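Local coordinates for protein acetylene hydratase (Pelobacter acetylenicus, PDB 2E7Z) that catalyses the hydration of acetylene to acetaldehyde, using a tungsten-bis(molybdopterin guanine dinucleotide) cofactor together with a [4Fe-4S] cluster, at residues A393-M398 and K407-L412; N415-Y420 and Q424-G429; G429-D434 and A447-Y452. One frame throughout, in Å; residues are numbered along the deposited sequence.

Overall arrangement
From the N terminus, helix 391-400 comes first, and contact 1 closes the short connection from it into strand 408-412. The loop after that strand meets the cofactor, and contact 2 folds it back on helix 423-431, closing a turn only a few residues long. The same helix leads into contact 3, which reaches past strand 435-440 to the loop before strand 452-455. The three are in series, neither nested nor crossing, and contacts 2 and 3 share Gly429. Helix 423-431 joins them spatially: Met398 CB packs on Gly429 CA, and Leu427 CD1 on Leu449 CD1. Together they tie two helices and the cofactor loop to neighbouring parallel strands of the mixed sheet.

Contact 1 (A393-M398 and K407-L412); sequences ALFTAM and KAFFAL
Met398 lays its thioether against the Phe409 ring, the two side chains meeting at about a right angle. Its CE is 3.4 Å from CD2 of Phe409, and its SD sits 4.5 Å from the centroid of that ring, 50° off the normal: an oblique Met-aromatic contact. The methionine chain is bent at chi3, which swings CE back onto the ring. Leu394 comes from another direction, with CD2 at the edge of the ring, 4.1 Å from Phe409 CE2. Phe409 itself has CG anti to the backbone N (chi1 -176°), which sends the ring out of strand 408-412 toward helix 391-400. This is helix-on-sheet packing in an alpha/beta fold; the axes of the helical segment 393-398 and of strand 408-412 come within 10.9 Å, at 137° between their directions. At the far tip of the ring, Phe409 CZ lies 4.3 Å from CE1 of Phe395, whose own ring meets Tyr420 edge-to-face. Cut back to an alanine, the Phe409 position is likely to leave a gap between helix and strand and the Met398 thioether without its aromatic partner. Leu430 of helix 423-431 also touches both Met398 and Phe409.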
loop_
_atom_site.group_PDB
_atom_site.type_symbol
_atom_site.label_atom_id
_atom_site.label_comp_id
_atom_site.label_asym_id
_atom_site.label_seq_id
_atom_site.Cartn_x
_atom_site.Cartn_y
_atom_site.Cartn_z
ATOM N N ALA A 393 14.122 4.540 8.970
ATOM C CA ALA A 393 15.006 3.965 9.988
ATOM C C ALA A 393 15.726 2.725 9.457
ATOM O O ALA A 393 16.914 2.512 9.750
ATOM C CB ALA A 393 14.245 3.619 11.256
ATOM N N LEU A 394 14.998 1.900 8.701
ATOM C CA LEU A 394 15.607 0.667 8.207
ATOM C C LEU A 394 16.748 0.966 7.221
ATOM O O LEU A 394 17.862 0.438 7.364
ATOM C CB LEU A 394 14.550 -0.214 7.559
ATOM C CG LEU A 394 15.094 -1.514 6.968
ATOM C CD1 LEU A 394 15.790 -2.413 8.060
ATOM C CD2 LEU A 394 13.967 -2.236 6.267
ATOM N N PHE A 395 16.470 1.798 6.208
ATOM C CA PHE A 395 17.514 2.098 5.228
ATOM C C PHE A 395 18.650 2.876 5.862
ATOM O O PHE A 395 19.801 2.718 5.529
ATOM C CB PHE A 395 16.944 2.816 3.998
ATOM C CG PHE A 395 16.124 1.917 3.117
ATOM C CD1 PHE A 395 16.713 0.857 2.427
ATOM C CD2 PHE A 395 14.759 2.124 2.987
ATOM C CE1 PHE A 395 15.939 0.031 1.615
ATOM C CE2 PHE A 395 13.967 1.322 2.195
ATOM C CZ PHE A 395 14.558 0.267 1.500
ATOM N N THR A 396 18.327 3.707 6.848
ATOM C CA THR A 396 19.390 4.430 7.547
ATOM C C THR A 396 20.283 3.489 8.345
ATOM O O THR A 396 21.497 3.652 8.355
ATOM C CB THR A 396 18.790 5.535 8.427
ATOM O OG1 THR A 396 18.174 6.491 7.564
ATOM C CG2 THR A 396 19.844 6.229 9.249
ATOM N N ALA A 397 19.699 2.464 8.959
ATOM C CA ALA A 397 20.528 1.509 9.704
ATOM C C ALA A 397 21.372 0.715 8.727
ATOM O O ALA A 397 22.544 0.455 8.964
ATOM C CB ALA A 397 19.652 0.588 10.534
ATOM N N MET A 398 20.760 0.343 7.611
ATOM C CA MET A 398 21.514 -0.325 6.537
ATOM C C MET A 398 22.714 0.503 6.067
ATOM O O MET A 398 23.835 -0.016 5.941
ATOM C CB MET A 398 20.600 -0.658 5.359
ATOM C CG MET A 398 19.599 -1.749 5.715
ATOM S SD MET A 398 18.223 -1.824 4.531
ATOM C CE MET A 398 19.085 -2.452 3.051
ATOM N N LYS A 407 22.517 -5.942 8.012
ATOM C CA LYS A 407 23.525 -6.448 7.095
ATOM C C LYS A 407 23.019 -7.539 6.189
ATOM O O LYS A 407 23.746 -7.904 5.270
ATOM C CB LYS A 407 24.748 -6.961 7.887
ATOM C CG LYS A 407 25.535 -5.803 8.508
ATOM C CD LYS A 407 26.312 -5.020 7.454
ATOM C CE LYS A 407 27.107 -3.916 8.122
ATOM N NZ LYS A 407 27.862 -3.213 7.087
ATOM N N ALA A 408 21.816 -8.059 6.434
ATOM C CA ALA A 408 21.152 -8.953 5.479
ATOM C C ALA A 408 19.819 -8.335 5.091
ATOM O O ALA A 408 19.132 -7.802 5.961
ATOM C CB ALA A 408 20.933 -10.361 6.052
ATOM N N PHE A 409 19.445 -8.435 3.817
ATOM C CA PHE A 409 18.230 -7.808 3.334
ATOM C C PHE A 409 17.545 -8.708 2.304
ATOM O O PHE A 409 18.171 -9.140 1.322
ATOM C CB PHE A 409 18.537 -6.412 2.790
ATOM C CG PHE A 409 17.314 -5.635 2.347
ATOM C CD1 PHE A 409 16.824 -5.696 1.041
ATOM C CD2 PHE A 409 16.649 -4.827 3.277
ATOM C CE1 PHE A 409 15.694 -4.946 0.672
ATOM C CE2 PHE A 409 15.542 -4.045 2.882
ATOM C CZ PHE A 409 15.053 -4.139 1.613
ATOM N N PHE A 410 16.269 -9.021 2.558
ATOM C CA PHE A 410 15.476 -9.827 1.635
ATOM C C PHE A 410 14.384 -8.950 1.037
ATOM O O PHE A 410 13.621 -8.310 1.781
ATOM C CB PHE A 410 14.789 -11.043 2.278
ATOM C CG PHE A 410 15.694 -12.068 2.882
ATOM C CD1 PHE A 410 17.062 -12.065 2.708
ATOM C CD2 PHE A 410 15.109 -13.083 3.646
ATOM C CE1 PHE A 410 17.867 -13.066 3.290
ATOM C CE2 PHE A 410 15.892 -14.084 4.213
ATOM C CZ PHE A 410 17.277 -14.085 3.999
ATOM N N ALA A 411 14.261 -8.981 -0.286
ATOM C CA ALA A 411 13.195 -8.295 -1.020
ATOM C C ALA A 411 12.275 -9.356 -1.592
ATOM O O ALA A 411 12.711 -10.122 -2.476
ATOM C CB ALA A 411 13.763 -7.401 -2.116
ATOM N N LEU A 412 11.024 -9.416 -1.136
ATOM C CA LEU A 412 10.068 -10.453 -1.535
ATOM C C LEU A 412 8.938 -9.787 -2.278
ATOM O O LEU A 412 8.115 -9.102 -1.687
ATOM C CB LEU A 412 9.540 -11.236 -0.322
ATOM C CG LEU A 412 10.605 -11.772 0.638
ATOM C CD1 LEU A 412 9.984 -12.395 1.899
ATOM C CD2 LEU A 412 11.532 -12.727 -0.064
#

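Contact 2 (N415-Y420 and Q424-G429); sequences NALMGY and QNALKG. With MGD (2-amino-5,6-dimercapto-7-methyl-3,7,8a,9-tetrahydro-8-oxa-1,3,9,10-tetraaza-anthracen-4-one guanosine dinucleotide), chain E.
Leu417 lays its CD1 methyl over the backbone of helix 423-431, 3.6 Å from the amide N of Leu427 and 3.8 Å from that residue's CB. With CG anti to the backbone N (chi1 175°), the leucine reaches across to the helix although its CB starts off alongside. The neighbouring helix residue adds a second touch: Ala426 CB approaches the carbonyl O of Leu417 at 4.0 Å, and its small side chain is consistent with the close backbones, 5.6 Å between the CA atoms of Leu417 and Ala426. The loop carrying the leucine is drawn into consecutive turns by the backbone bonds Met418 N to Asn415 O and Gly419 N to Ala416 O. It leads from the C-terminal end of a parallel strand into the next helix, the usual place for a nucleotide-binding loop in an alpha/beta fold, and here it grips one molybdopterin guanine dinucleotide. Asn415 N donates to O5' of MGD at 3.0 Å, on the guanosine side of the diphosphate. At the pterin end, MGD N22 donates to Gly419 O at 2.9 Å in a nearly straight bond (169°), and MGD N19 to Tyr420 O at 2.8 Å. On the protein side, all three bonds use backbone atoms. The Asn415 amide is bonded to Thr446 through OD1 and to Ser610 through ND2, and Ser610 OG also bonds the cofactor. The Tyr420 ring has Ala416 O at its edge, in plane, and its OH is bonded to Ser106.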
loop_
_atom_site.group_PDB
_atom_site.type_symbol
_atom_site.label_atom_id
_atom_site.label_comp_id
_atom_site.label_asym_id
_atom_site.label_seq_id
_atom_site.Cartn_x
_atom_site.Cartn_y
_atom_site.Cartn_z
ATOM N N ASN A 415 10.306 -4.228 -5.245
ATOM C CA ASN A 415 11.406 -3.506 -5.863
ATOM C C ASN A 415 11.774 -2.372 -4.913
ATOM O O ASN A 415 11.563 -1.198 -5.162
ATOM C CB ASN A 415 10.962 -3.013 -7.238
ATOM C CG ASN A 415 12.041 -2.277 -7.989
ATOM O OD1 ASN A 415 13.230 -2.380 -7.699
ATOM N ND2 ASN A 415 11.607 -1.570 -9.032
ATOM N N ALA A 416 12.335 -2.793 -3.783
ATOM C CA ALA A 416 12.566 -1.938 -2.621
ATOM C C ALA A 416 13.390 -0.688 -2.894
ATOM O O ALA A 416 13.113 0.377 -2.335
ATOM C CB ALA A 416 13.186 -2.757 -1.456
ATOM N N LEU A 417 14.385 -0.780 -3.777
ATOM C CA LEU A 417 15.154 0.404 -4.133
ATOM C C LEU A 417 14.228 1.573 -4.496
ATOM O O LEU A 417 14.526 2.727 -4.195
ATOM C CB LEU A 417 16.110 0.082 -5.300
ATOM C CG LEU A 417 16.870 1.285 -5.828
ATOM C CD1 LEU A 417 17.867 1.832 -4.812
ATOM C CD2 LEU A 417 17.586 0.865 -7.115
ATOM N N MET A 418 13.142 1.257 -5.201
ATOM C CA MET A 418 12.279 2.268 -5.805
ATOM C C MET A 418 10.940 2.431 -5.103
ATOM O O MET A 418 10.086 3.189 -5.594
ATOM C CB MET A 418 12.023 1.902 -7.291
ATOM C CG MET A 418 13.238 2.123 -8.219
ATOM S SD MET A 418 13.045 1.457 -9.898
ATOM C CE MET A 418 11.415 2.040 -10.423
ATOM N N GLY A 419 10.760 1.734 -3.972
ATOM C CA GLY A 419 9.425 1.545 -3.403
ATOM C C GLY A 419 9.140 2.396 -2.192
ATOM O O GLY A 419 8.086 2.242 -1.552
ATOM N N TYR A 420 10.060 3.302 -1.848
ATOM C CA TYR A 420 9.909 4.146 -0.657
ATOM C C TYR A 420 10.220 5.597 -1.049
ATOM O O TYR A 420 9.793 6.039 -2.103
ATOM C CB TYR A 420 10.756 3.603 0.512
ATOM C CG TYR A 420 10.386 2.179 0.885
ATOM C CD1 TYR A 420 10.994 1.083 0.245
ATOM C CD2 TYR A 420 9.410 1.924 1.861
ATOM C CE1 TYR A 420 10.644 -0.230 0.567
ATOM C CE2 TYR A 420 9.081 0.604 2.215
ATOM C CZ TYR A 420 9.703 -0.454 1.565
ATOM O OH TYR A 420 9.345 -1.715 1.918
ATOM N N GLN A 424 18.297 7.467 -3.077
ATOM C CA GLN A 424 19.756 7.469 -2.943
ATOM C C GLN A 424 20.171 6.747 -1.640
ATOM O O GLN A 424 21.197 6.058 -1.598
ATOM C CB GLN A 424 20.261 8.912 -2.977
ATOM C CG GLN A 424 19.801 9.702 -4.169
ATOM C CD GLN A 424 18.454 10.493 -4.029
ATOM O OE1 GLN A 424 17.499 10.142 -3.284
ATOM N NE2 GLN A 424 18.384 11.567 -4.791
ATOM N N ASN A 425 19.413 6.941 -0.564
ATOM C CA ASN A 425 19.760 6.338 0.703
ATOM C C ASN A 425 19.429 4.844 0.670
ATOM O O ASN A 425 20.127 4.042 1.268
ATOM C CB ASN A 425 19.045 7.042 1.862
ATOM C CG ASN A 425 19.653 6.717 3.163
ATOM O OD1 ASN A 425 20.887 6.754 3.308
ATOM N ND2 ASN A 425 18.804 6.404 4.142
ATOM N N ALA A 426 18.366 4.468 -0.037
ATOM C CA ALA A 426 18.063 3.056 -0.161
ATOM C C ALA A 426 19.208 2.364 -0.909
ATOM O O ALA A 426 19.613 1.275 -0.521
ATOM C CB ALA A 426 16.728 2.827 -0.837
ATOM N N LEU A 427 19.737 3.012 -1.953
ATOM C CA LEU A 427 20.892 2.482 -2.675
ATOM C C LEU A 427 22.094 2.353 -1.719
ATOM O O LEU A 427 22.753 1.312 -1.678
ATOM C CB LEU A 427 21.237 3.349 -3.891
ATOM C CG LEU A 427 22.496 2.872 -4.622
ATOM C CD1 LEU A 427 22.391 1.425 -5.138
ATOM C CD2 LEU A 427 22.758 3.852 -5.759
ATOM N N LYS A 428 22.367 3.405 -0.935
ATOM C CA LYS A 428 23.486 3.357 -0.008
ATOM C C LYS A 428 23.299 2.192 0.990
ATOM O O LYS A 428 24.238 1.454 1.302
ATOM C CB LYS A 428 23.634 4.690 0.756
ATOM C CG LYS A 428 24.782 4.647 1.744
ATOM C CD LYS A 428 24.986 5.945 2.461
ATOM C CE LYS A 428 26.058 5.711 3.508
ATOM N NZ LYS A 428 26.523 6.962 4.151
ATOM N N GLY A 429 22.072 2.039 1.481
ATOM C CA GLY A 429 21.748 0.960 2.420
ATOM C C GLY A 429 22.025 -0.404 1.805
ATOM O O GLY A 429 22.697 -1.240 2.381
HETATM P PB MGD E . 6.954 -2.550 -6.702
HETATM O O1B MGD E . 7.824 -1.623 -5.890
HETATM O O2B MGD E . 6.752 -2.299 -8.152
HETATM O O3B MGD E . 5.479 -2.659 -6.080
HETATM O O3A MGD E . 4.737 -1.712 -3.875
HETATM P PA MGD E . 4.958 -3.120 -4.632
HETATM O O1A MGD E . 3.660 -3.822 -4.898
HETATM O O2A MGD E . 6.043 -3.815 -3.867
HETATM O "O5'" MGD E . 7.578 -4.023 -6.501
HETATM C "C5'" MGD E . 6.776 -5.156 -6.784
HETATM C "C4'" MGD E . 7.725 -6.236 -7.266
HETATM O "O4'" MGD E . 6.995 -7.472 -7.265
HETATM C "C3'" MGD E . 8.159 -6.068 -8.718
HETATM O "O3'" MGD E . 9.596 -6.048 -8.774
HETATM C "C2'" MGD E . 7.571 -7.266 -9.493
HETATM O "O2'" MGD E . 8.377 -7.793 -10.566
HETATM C "C1'" MGD E . 7.427 -8.276 -8.386
HETATM N N9 MGD E . 6.363 -9.278 -8.547
HETATM C C8 MGD E . 5.120 -9.092 -9.057
HETATM N N7 MGD E . 4.387 -10.212 -8.949
HETATM C C5 MGD E . 5.150 -11.113 -8.291
HETATM C C6 MGD E . 5.009 -12.485 -7.835
HETATM O O6 MGD E . 3.949 -13.121 -8.011
HETATM N N1 MGD E . 6.062 -13.005 -7.183
HETATM C C2 MGD E . 7.236 -12.405 -7.015
HETATM N N2 MGD E . 8.222 -13.056 -6.334
HETATM N N3 MGD E . 7.438 -11.153 -7.414
HETATM C C4 MGD E . 6.437 -10.495 -8.033
HETATM C C10 MGD E . 3.489 -1.044 -4.064
HETATM C C11 MGD E . 3.398 0.018 -2.990
HETATM O O11 MGD E . 4.410 0.972 -3.305
HETATM C C12 MGD E . 2.030 0.655 -3.003
HETATM S S12 MGD E . 0.661 -0.365 -2.906
HETATM C C13 MGD E . 1.891 1.991 -3.029
HETATM S S13 MGD E . 0.368 2.741 -3.172
HETATM C C14 MGD E . 3.054 2.932 -2.957
HETATM N N15 MGD E . 3.283 3.620 -4.218
HETATM C C16 MGD E . 4.403 4.399 -4.226
HETATM C C17 MGD E . 4.540 5.643 -4.996
HETATM O O17 MGD E . 3.591 6.064 -5.695
HETATM N N18 MGD E . 5.709 6.308 -4.910
HETATM C C19 MGD E . 6.753 5.886 -4.152
HETATM N N19 MGD E . 7.902 6.593 -4.114
HETATM N N20 MGD E . 6.699 4.748 -3.449
HETATM C C21 MGD E . 5.585 4.005 -3.440
HETATM N N22 MGD E . 5.542 2.890 -2.705
HETATM C C23 MGD E . 4.307 2.156 -2.521
#

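Contact 3 (G429-D434 and A447-Y452); sequences GLMNQD and AQLADY
Leu449 sends its CB toward Leu430 and Met431, and with CG anti to its own carbonyl carbon (chi1 -71°) the branch forks between those two side chains. CD1 meets CD1 of Leu430 at 3.9 Å, tip to tip. The other methyl, CD2, comes against the sulfur of Met431, 3.7 Å from SD. Leu430 and Met431 each cross the leucine at about a right angle. Helix 423-431 is the crossover of a beta-alpha-beta unit joining parallel strands 408-412 and 435-440, and Leu449 packs the last part of it against the loop before the next parallel strand, 452-455. Within segment 429-434, Gly429 O accepts from Asn432 N and from Gln433 NE2, which reach it from opposite faces of its carbonyl plane; Gln433 NE2 lies 3.1 Å from Gly429 O, 38° above that plane. Farther along, the link turns polar. A water donates to Asp434 O and to Asp451 OD1, 2.8 Å from each, while Asp451 OD2 takes Val436 N and a salt bridge from Arg70.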
loop_
_atom_site.group_PDB
_atom_site.type_symbol
_atom_site.label_atom_id
_atom_site.label_comp_id
_atom_site.label_asym_id
_atom_site.label_seq_id
_atom_site.Cartn_x
_atom_site.Cartn_y
_atom_site.Cartn_z
ATOM N N GLY A 429 22.072 2.039 1.481
ATOM C CA GLY A 429 21.748 0.960 2.420
ATOM C C GLY A 429 22.025 -0.404 1.805
ATOM O O GLY A 429 22.697 -1.240 2.381
ATOM N N LEU A 430 21.514 -0.621 0.586
ATOM C CA LEU A 430 21.748 -1.885 -0.127
ATOM C C LEU A 430 23.247 -2.125 -0.386
ATOM O O LEU A 430 23.743 -3.240 -0.198
ATOM C CB LEU A 430 20.940 -1.907 -1.447
ATOM C CG LEU A 430 19.428 -2.038 -1.174
ATOM C CD1 LEU A 430 18.677 -1.721 -2.497
ATOM C CD2 LEU A 430 19.083 -3.436 -0.683
ATOM N N MET A 431 23.979 -1.082 -0.762
ATOM C CA MET A 431 25.419 -1.223 -1.023
ATOM C C MET A 431 26.226 -1.543 0.251
ATOM O O MET A 431 27.363 -1.995 0.149
ATOM C CB MET A 431 25.979 0.029 -1.722
ATOM C CG MET A 431 25.493 0.190 -3.161
ATOM S SD MET A 431 26.052 -1.175 -4.200
ATOM C CE MET A 431 27.840 -0.972 -4.137
ATOM N N ASN A 432 25.645 -1.345 1.431
ATOM C CA ASN A 432 26.351 -1.670 2.679
ATOM C C ASN A 432 25.958 -3.034 3.253
ATOM O O ASN A 432 26.393 -3.377 4.338
ATOM C CB ASN A 432 26.100 -0.562 3.706
ATOM C CG ASN A 432 27.108 -0.560 4.837
ATOM O OD1 ASN A 432 26.755 -0.275 5.990
ATOM N ND2 ASN A 432 28.341 -0.817 4.534
ATOM N N GLN A 433 25.168 -3.803 2.505
ATOM C CA GLN A 433 24.743 -5.143 2.934
ATOM C C GLN A 433 25.798 -6.194 2.692
ATOM O O GLN A 433 26.558 -6.097 1.742
ATOM C CB GLN A 433 23.435 -5.559 2.232
ATOM C CG GLN A 433 22.244 -4.653 2.531
ATOM C CD GLN A 433 22.064 -4.515 4.037
ATOM O OE1 GLN A 433 21.551 -5.418 4.679
ATOM N NE2 GLN A 433 22.516 -3.395 4.604
ATOM N N ASP A 434 25.827 -7.187 3.583
ATOM C CA ASP A 434 26.659 -8.378 3.380
ATOM C C ASP A 434 25.897 -9.467 2.613
ATOM O O ASP A 434 26.511 -10.287 1.938
ATOM C CB ASP A 434 27.116 -8.926 4.733
ATOM C CG ASP A 434 28.107 -8.031 5.416
ATOM O OD1 ASP A 434 28.854 -7.311 4.720
ATOM O OD2 ASP A 434 28.146 -8.065 6.654
ATOM N N ALA A 447 16.880 -6.317 -7.746
ATOM C CA ALA A 447 17.513 -7.613 -7.992
ATOM C C ALA A 447 18.954 -7.425 -8.500
ATOM O O ALA A 447 19.847 -8.214 -8.194
ATOM C CB ALA A 447 16.694 -8.412 -8.998
ATOM N N GLN A 448 19.171 -6.323 -9.211
ATOM C CA GLN A 448 20.502 -6.046 -9.757
ATOM C C GLN A 448 21.557 -5.857 -8.685
ATOM O O GLN A 448 22.757 -5.999 -8.902
ATOM C CB GLN A 448 20.429 -4.805 -10.602
ATOM C CG GLN A 448 19.776 -5.147 -11.953
ATOM C CD GLN A 448 19.558 -3.936 -12.834
ATOM O OE1 GLN A 448 20.370 -3.002 -12.832
ATOM N NE2 GLN A 448 18.461 -3.948 -13.602
ATOM N N LEU A 449 21.068 -5.529 -7.484
ATOM C CA LEU A 449 21.890 -5.283 -6.287
ATOM C C LEU A 449 21.996 -6.498 -5.382
ATOM O O LEU A 449 22.584 -6.423 -4.295
ATOM C CB LEU A 449 21.337 -4.064 -5.523
ATOM C CG LEU A 449 21.580 -2.724 -6.238
ATOM C CD1 LEU A 449 20.557 -1.647 -5.876
ATOM C CD2 LEU A 449 22.995 -2.226 -6.013
ATOM N N ALA A 450 21.465 -7.637 -5.831
ATOM C CA ALA A 450 21.409 -8.807 -4.984
ATOM C C ALA A 450 22.643 -9.693 -5.082
ATOM O O ALA A 450 23.371 -9.632 -6.071
ATOM C CB ALA A 450 20.153 -9.599 -5.262
ATOM N N ASP A 451 22.844 -10.526 -4.052
ATOM C CA ASP A 451 23.777 -11.667 -4.142
ATOM C C ASP A 451 23.109 -12.847 -4.845
ATOM O O ASP A 451 23.765 -13.632 -5.547
ATOM C CB ASP A 451 24.242 -12.084 -2.758
ATOM C CG ASP A 451 25.056 -10.998 -2.110
ATOM O OD1 ASP A 451 26.255 -10.844 -2.448
ATOM O OD2 ASP A 451 24.512 -10.282 -1.265
ATOM N N TYR A 452 21.802 -12.990 -4.645
ATOM C CA TYR A 452 21.009 -14.090 -5.205
ATOM C C TYR A 452 19.675 -13.569 -5.657
ATOM O O TYR A 452 19.002 -12.835 -4.879
ATOM C CB TYR A 452 20.756 -15.221 -4.169
ATOM C CG TYR A 452 22.032 -15.803 -3.611
ATOM C CD1 TYR A 452 22.648 -15.231 -2.497
ATOM C CD2 TYR A 452 22.648 -16.898 -4.238
ATOM C CE1 TYR A 452 23.830 -15.711 -1.988
ATOM C CE2 TYR A 452 23.864 -17.391 -3.775
ATOM C CZ TYR A 452 24.446 -16.780 -2.658
ATOM O OH TYR A 452 25.650 -17.252 -2.190
HETATM O O HOH W 1 28.079 -10.445 -0.407
#